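Local coordinates for hypoxic response protein 1 (Mycobacterium tuberculosis, PDB 1XKF) that is of unknown function but forms a secreted, zinc-binding homodimer of paired CBS domains that does not seem to bind AMP, at residues D49-M54 / P109-H114; E95-M100 / V120-I125. One frame throughout, in Å; residues are numbered along the deposited sequence.

Interaction 1 of 2, residues D49-M54 / P109-H114; sequences DRLHGM and PVISEH
Leu51 of the first CBS motif reaches across to Pro109 and Ile111 of the second, in the interface that makes two such motifs a CBS pair, or Bateman module. Strands 50-54 and 109-112 belong to different sheets and face each other with axes 8.8 Å apart at closest, running nearly opposite ways at 146°, so side chains rather than backbone bonds join them.

Leu51 bridges the gap. Its CB already points at the other strand and lies 4.3 Å from Ile111 CD1. CG, anti to the backbone N (chi1 -177°), stands back at 4.5 Å from Ile111 CD1, and CD2 makes the close contacts. That methyl meets Pro109 CG at 3.5 Å and presses on Ile111 CD1 at 3.4 Å, tighter than usual for two carbons. The leucine crosses both partners at about a right angle; Pro109 and Ile111, two apart on one face of their strand, both reach this methyl.

At the buried end, Met54 slides past Pro109 in the opposite direction, with CG 4.0 Å from Pro109 CD. Its flexible thioether chain, bent at chi2 and chi3, also packs on Tyr85, Ala41 and Pro43. Proline suits its own place as a compact apolar plate whose neighbours beyond the contact include Leu116, Ile119 and Tyr86.

The outer end is polar. Arg50 runs out beside His114, their planes 24° apart, while its NH2 forms a salt bridge with Asp48. The very close approach of NH1 to the histidine is doubtful, but the aliphatic part sits more comfortably, Arg50 CD being 3.5 Å from His114 O.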
# COMPACT_ATOMS: atom_id res chain seq x y z
N ASP B 49 -3.12 25.46 -2.20
CA ASP B 49 -2.43 24.47 -1.38
C ASP B 49 -2.99 24.31 0.04
O ASP B 49 -2.23 24.17 0.99
CB ASP B 49 -0.93 24.79 -1.30
CG ASP B 49 -0.19 24.39 -2.56
OD1 ASP B 49 1.04 24.60 -2.63
OD2 ASP B 49 -0.84 23.86 -3.49
N ARG B 50 -4.31 24.35 0.16
CA ARG B 50 -4.96 24.16 1.46
C ARG B 50 -5.11 22.65 1.64
O ARG B 50 -5.91 22.02 0.95
CB ARG B 50 -6.33 24.82 1.47
CG ARG B 50 -6.30 26.30 1.12
CD ARG B 50 -5.58 27.09 2.18
NE ARG B 50 -5.43 28.49 1.78
CZ ARG B 50 -5.24 29.48 2.64
NH1 ARG B 50 -5.19 29.24 3.94
NH2 ARG B 50 -5.09 30.72 2.19
N LEU B 51 -4.36 22.09 2.58
CA LEU B 51 -4.40 20.65 2.82
C LEU B 51 -5.74 20.07 3.29
O LEU B 51 -6.32 20.54 4.27
CB LEU B 51 -3.31 20.26 3.83
CG LEU B 51 -3.21 18.75 4.10
CD1 LEU B 51 -2.66 18.06 2.85
CD2 LEU B 51 -2.29 18.50 5.28
N HIS B 52 -6.21 19.05 2.58
CA HIS B 52 -7.46 18.39 2.94
C HIS B 52 -7.22 16.96 3.42
O HIS B 52 -8.12 16.32 3.94
CB HIS B 52 -8.43 18.37 1.75
CG HIS B 52 -9.03 19.71 1.43
ND1 HIS B 52 -10.01 19.87 0.48
CD2 HIS B 52 -8.79 20.93 1.95
CE1 HIS B 52 -10.35 21.15 0.42
NE2 HIS B 52 -9.62 21.81 1.30
N GLY B 53 -6.00 16.46 3.24
CA GLY B 53 -5.69 15.11 3.69
C GLY B 53 -4.67 14.38 2.83
O GLY B 53 -4.12 14.96 1.90
N MET B 54 -4.42 13.12 3.15
CA MET B 54 -3.47 12.30 2.39
C MET B 54 -4.20 11.17 1.67
O MET B 54 -5.18 10.62 2.19
CB MET B 54 -2.42 11.69 3.33
CG MET B 54 -1.44 12.67 3.95
SD MET B 54 -0.26 13.36 2.75
CE MET B 54 0.60 11.86 2.21
N PRO B 109 2.39 15.43 6.42
CA PRO B 109 2.48 16.72 5.74
C PRO B 109 2.79 17.83 6.75
O PRO B 109 2.42 17.76 7.92
CB PRO B 109 1.11 16.87 5.09
CG PRO B 109 0.21 16.08 5.97
CD PRO B 109 1.03 14.86 6.29
N VAL B 110 3.50 18.86 6.28
CA VAL B 110 3.86 20.00 7.11
C VAL B 110 3.13 21.23 6.60
O VAL B 110 3.16 21.53 5.40
CB VAL B 110 5.38 20.27 7.05
CG1 VAL B 110 5.75 21.40 8.00
CG2 VAL B 110 6.14 18.99 7.40
N ILE B 111 2.47 21.93 7.51
CA ILE B 111 1.70 23.12 7.16
C ILE B 111 2.24 24.37 7.83
O ILE B 111 2.89 24.32 8.87
CB ILE B 111 0.20 22.94 7.55
CG1 ILE B 111 -0.50 22.01 6.56
CG2 ILE B 111 -0.51 24.28 7.57
CD1 ILE B 111 0.03 20.60 6.56
N SER B 112 1.97 25.51 7.19
CA SER B 112 2.37 26.81 7.70
C SER B 112 1.32 27.77 7.18
O SER B 112 1.13 27.91 5.97
CB SER B 112 3.75 27.20 7.18
OG SER B 112 4.19 28.40 7.79
N GLU B 113 0.61 28.41 8.11
CA GLU B 113 -0.44 29.36 7.77
C GLU B 113 -1.50 28.75 6.86
O GLU B 113 -1.89 29.33 5.85
CB GLU B 113 0.17 30.60 7.11
CG GLU B 113 1.24 31.26 7.96
CD GLU B 113 1.61 32.64 7.47
OE1 GLU B 113 0.76 33.55 7.56
OE2 GLU B 113 2.76 32.81 6.99
N HIS B 114 -1.95 27.55 7.23
CA HIS B 114 -2.99 26.82 6.51
C HIS B 114 -2.58 26.26 5.15
O HIS B 114 -3.40 25.66 4.46
CB HIS B 114 -4.22 27.71 6.34
CG HIS B 114 -4.68 28.35 7.61
ND1 HIS B 114 -4.95 27.63 8.75
CD2 HIS B 114 -4.91 29.65 7.92
CE1 HIS B 114 -5.32 28.46 9.71
NE2 HIS B 114 -5.30 29.69 9.23

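Interaction 2 of 2, residues E95-M100 / V120-I125; sequences EMLNVM and VTEADI
Met96 and Met100, one helical turn apart, lay their sulfurs against Val120, Glu122 and Ile125. This is the helix-on-sheet core of the second CBS motif, where helix 93-103 covers strand 115-121 and flanks the start of helix 122-127.

The apolar contacts come first. Met96, bent at chi3, crosses Val120 at about a right angle and sets its SD 3.8 Å from Val120 CG1. Ile125 keeps CG1 anti to the carbonyl carbon (chi1 -64°) and stays extended, so CD1 reaches the helix: it lies 3.9 Å from Leu97 CD2, with Met96 CB and Met100 SD close by. Slender, unbranched methionines suit this buried seam because they can thread between branched residues, and Met96 also meets Ala10, Ile13 and Val87.

Thioether and polar groups meet next. Met100 runs alongside Glu122 in the opposite direction, its SD 3.4 Å from Glu122 CG. Its methyl CE lies over the strand-to-helix turn, 3.6 Å from Val120 O. The aliphatic stem of the glutamate thus packs on sulfur at the more open margin.

Hydrogen bonds within 120-125 fix the turn from strand to helix, on the side away from helix 93-103. Thr121 is the N-cap of helix 122-127 and forms a capping box with Asp124: Asp124 N donates to Thr121 OG1 at 3.1 Å, and Thr121 N returns a bond to Asp124 OD2 at 2.8 Å. OD2 of the buried Asp124 takes a second bond from the same residue, Thr121 OG1 at 2.8 Å, which arrives from above the carboxylate plane, on the same face as Thr121 N.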
# COMPACT_ATOMS: atom_id res chain seq x y z
N GLU B 95 7.06 15.88 18.47
CA GLU B 95 5.69 16.16 18.03
C GLU B 95 5.40 15.42 16.73
O GLU B 95 4.31 14.88 16.55
CB GLU B 95 5.49 17.67 17.86
CG GLU B 95 5.65 18.44 19.16
CD GLU B 95 5.46 19.94 19.00
OE1 GLU B 95 6.26 20.57 18.27
OE2 GLU B 95 4.52 20.49 19.62
N MET B 96 6.37 15.39 15.82
CA MET B 96 6.19 14.71 14.55
C MET B 96 6.04 13.21 14.77
O MET B 96 5.25 12.54 14.10
CB MET B 96 7.37 14.99 13.61
CG MET B 96 7.43 16.42 13.14
SD MET B 96 8.74 16.71 11.92
CE MET B 96 9.98 17.46 12.95
N LEU B 97 6.80 12.68 15.73
CA LEU B 97 6.72 11.25 16.04
C LEU B 97 5.38 10.94 16.70
O LEU B 97 4.80 9.88 16.47
CB LEU B 97 7.88 10.84 16.94
CG LEU B 97 9.26 10.79 16.26
CD1 LEU B 97 10.32 10.38 17.27
CD2 LEU B 97 9.22 9.80 15.11
N ASN B 98 4.88 11.87 17.51
CA ASN B 98 3.60 11.65 18.17
C ASN B 98 2.48 11.56 17.14
O ASN B 98 1.60 10.71 17.23
CB ASN B 98 3.28 12.79 19.15
CG ASN B 98 4.22 12.81 20.35
OD1 ASN B 98 4.76 11.77 20.74
ND2 ASN B 98 4.39 13.98 20.95
N VAL B 99 2.52 12.44 16.14
CA VAL B 99 1.50 12.44 15.09
C VAL B 99 1.57 11.18 14.24
O VAL B 99 0.54 10.60 13.89
CB VAL B 99 1.64 13.68 14.16
CG1 VAL B 99 0.56 13.65 13.09
CG2 VAL B 99 1.53 14.95 14.98
N MET B 100 2.78 10.77 13.90
CA MET B 100 2.96 9.57 13.09
C MET B 100 2.43 8.36 13.85
O MET B 100 1.72 7.52 13.29
CB MET B 100 4.45 9.36 12.76
CG MET B 100 5.05 10.47 11.92
SD MET B 100 6.77 10.17 11.48
CE MET B 100 6.87 11.04 9.93
N VAL B 120 7.33 15.34 5.60
CA VAL B 120 8.39 14.78 6.44
C VAL B 120 8.18 13.28 6.61
O VAL B 120 7.06 12.83 6.85
CB VAL B 120 8.42 15.42 7.85
CG1 VAL B 120 9.46 14.72 8.72
CG2 VAL B 120 8.74 16.90 7.76
N THR B 121 9.25 12.50 6.47
CA THR B 121 9.16 11.05 6.64
C THR B 121 10.03 10.63 7.82
O THR B 121 10.91 11.38 8.25
CB THR B 121 9.66 10.30 5.38
OG1 THR B 121 11.08 10.47 5.26
CG2 THR B 121 8.98 10.85 4.13
N GLU B 122 9.80 9.43 8.36
CA GLU B 122 10.61 8.97 9.48
C GLU B 122 12.07 8.90 9.07
O GLU B 122 12.96 9.15 9.87
CB GLU B 122 10.15 7.59 9.96
CG GLU B 122 8.77 7.59 10.58
CD GLU B 122 8.51 6.35 11.41
OE1 GLU B 122 8.75 5.23 10.90
OE2 GLU B 122 8.06 6.49 12.57
N ALA B 123 12.31 8.57 7.80
CA ALA B 123 13.67 8.49 7.29
C ALA B 123 14.32 9.88 7.34
O ALA B 123 15.51 10.00 7.60
CB ALA B 123 13.68 7.95 5.86
N ASP B 124 13.53 10.92 7.08
CA ASP B 124 14.06 12.28 7.13
C ASP B 124 14.45 12.60 8.57
O ASP B 124 15.52 13.13 8.84
CB ASP B 124 13.04 13.31 6.64
CG ASP B 124 12.61 13.09 5.20
OD1 ASP B 124 13.48 12.79 4.36
OD2 ASP B 124 11.41 13.22 4.91
N ILE B 125 13.56 12.28 9.50
CA ILE B 125 13.83 12.54 10.91
C ILE B 125 15.11 11.80 11.32
O ILE B 125 15.94 12.35 12.05
CB ILE B 125 12.67 12.04 11.80
CG1 ILE B 125 11.40 12.83 11.50
CG2 ILE B 125 13.05 12.19 13.27
CD1 ILE B 125 10.17 12.36 12.27

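How the interactions relate
Interactions 1 and 2 have centres 16 Å apart and both reach the same mixed sheet, in which strands 107-112 and 115-121 are antiparallel neighbours. Their segments alternate along the chain: 49-54, 95-100, 109-114, 120-125. Interaction 1 joins the two CBS motifs through residues such as Pro109, whereas interaction 2 lies wholly within the second motif and packs helix 93-103 onto strand 115-121 and the start of helix 122-127. The strand's alternation separates the two roles: Val110, between Pro109 and Ile111, turns away from 49-54, and its CG2 touches Val120 CG2 at 3.4 Å. The same sheet thus carries the pairing of the motifs and the helical packing.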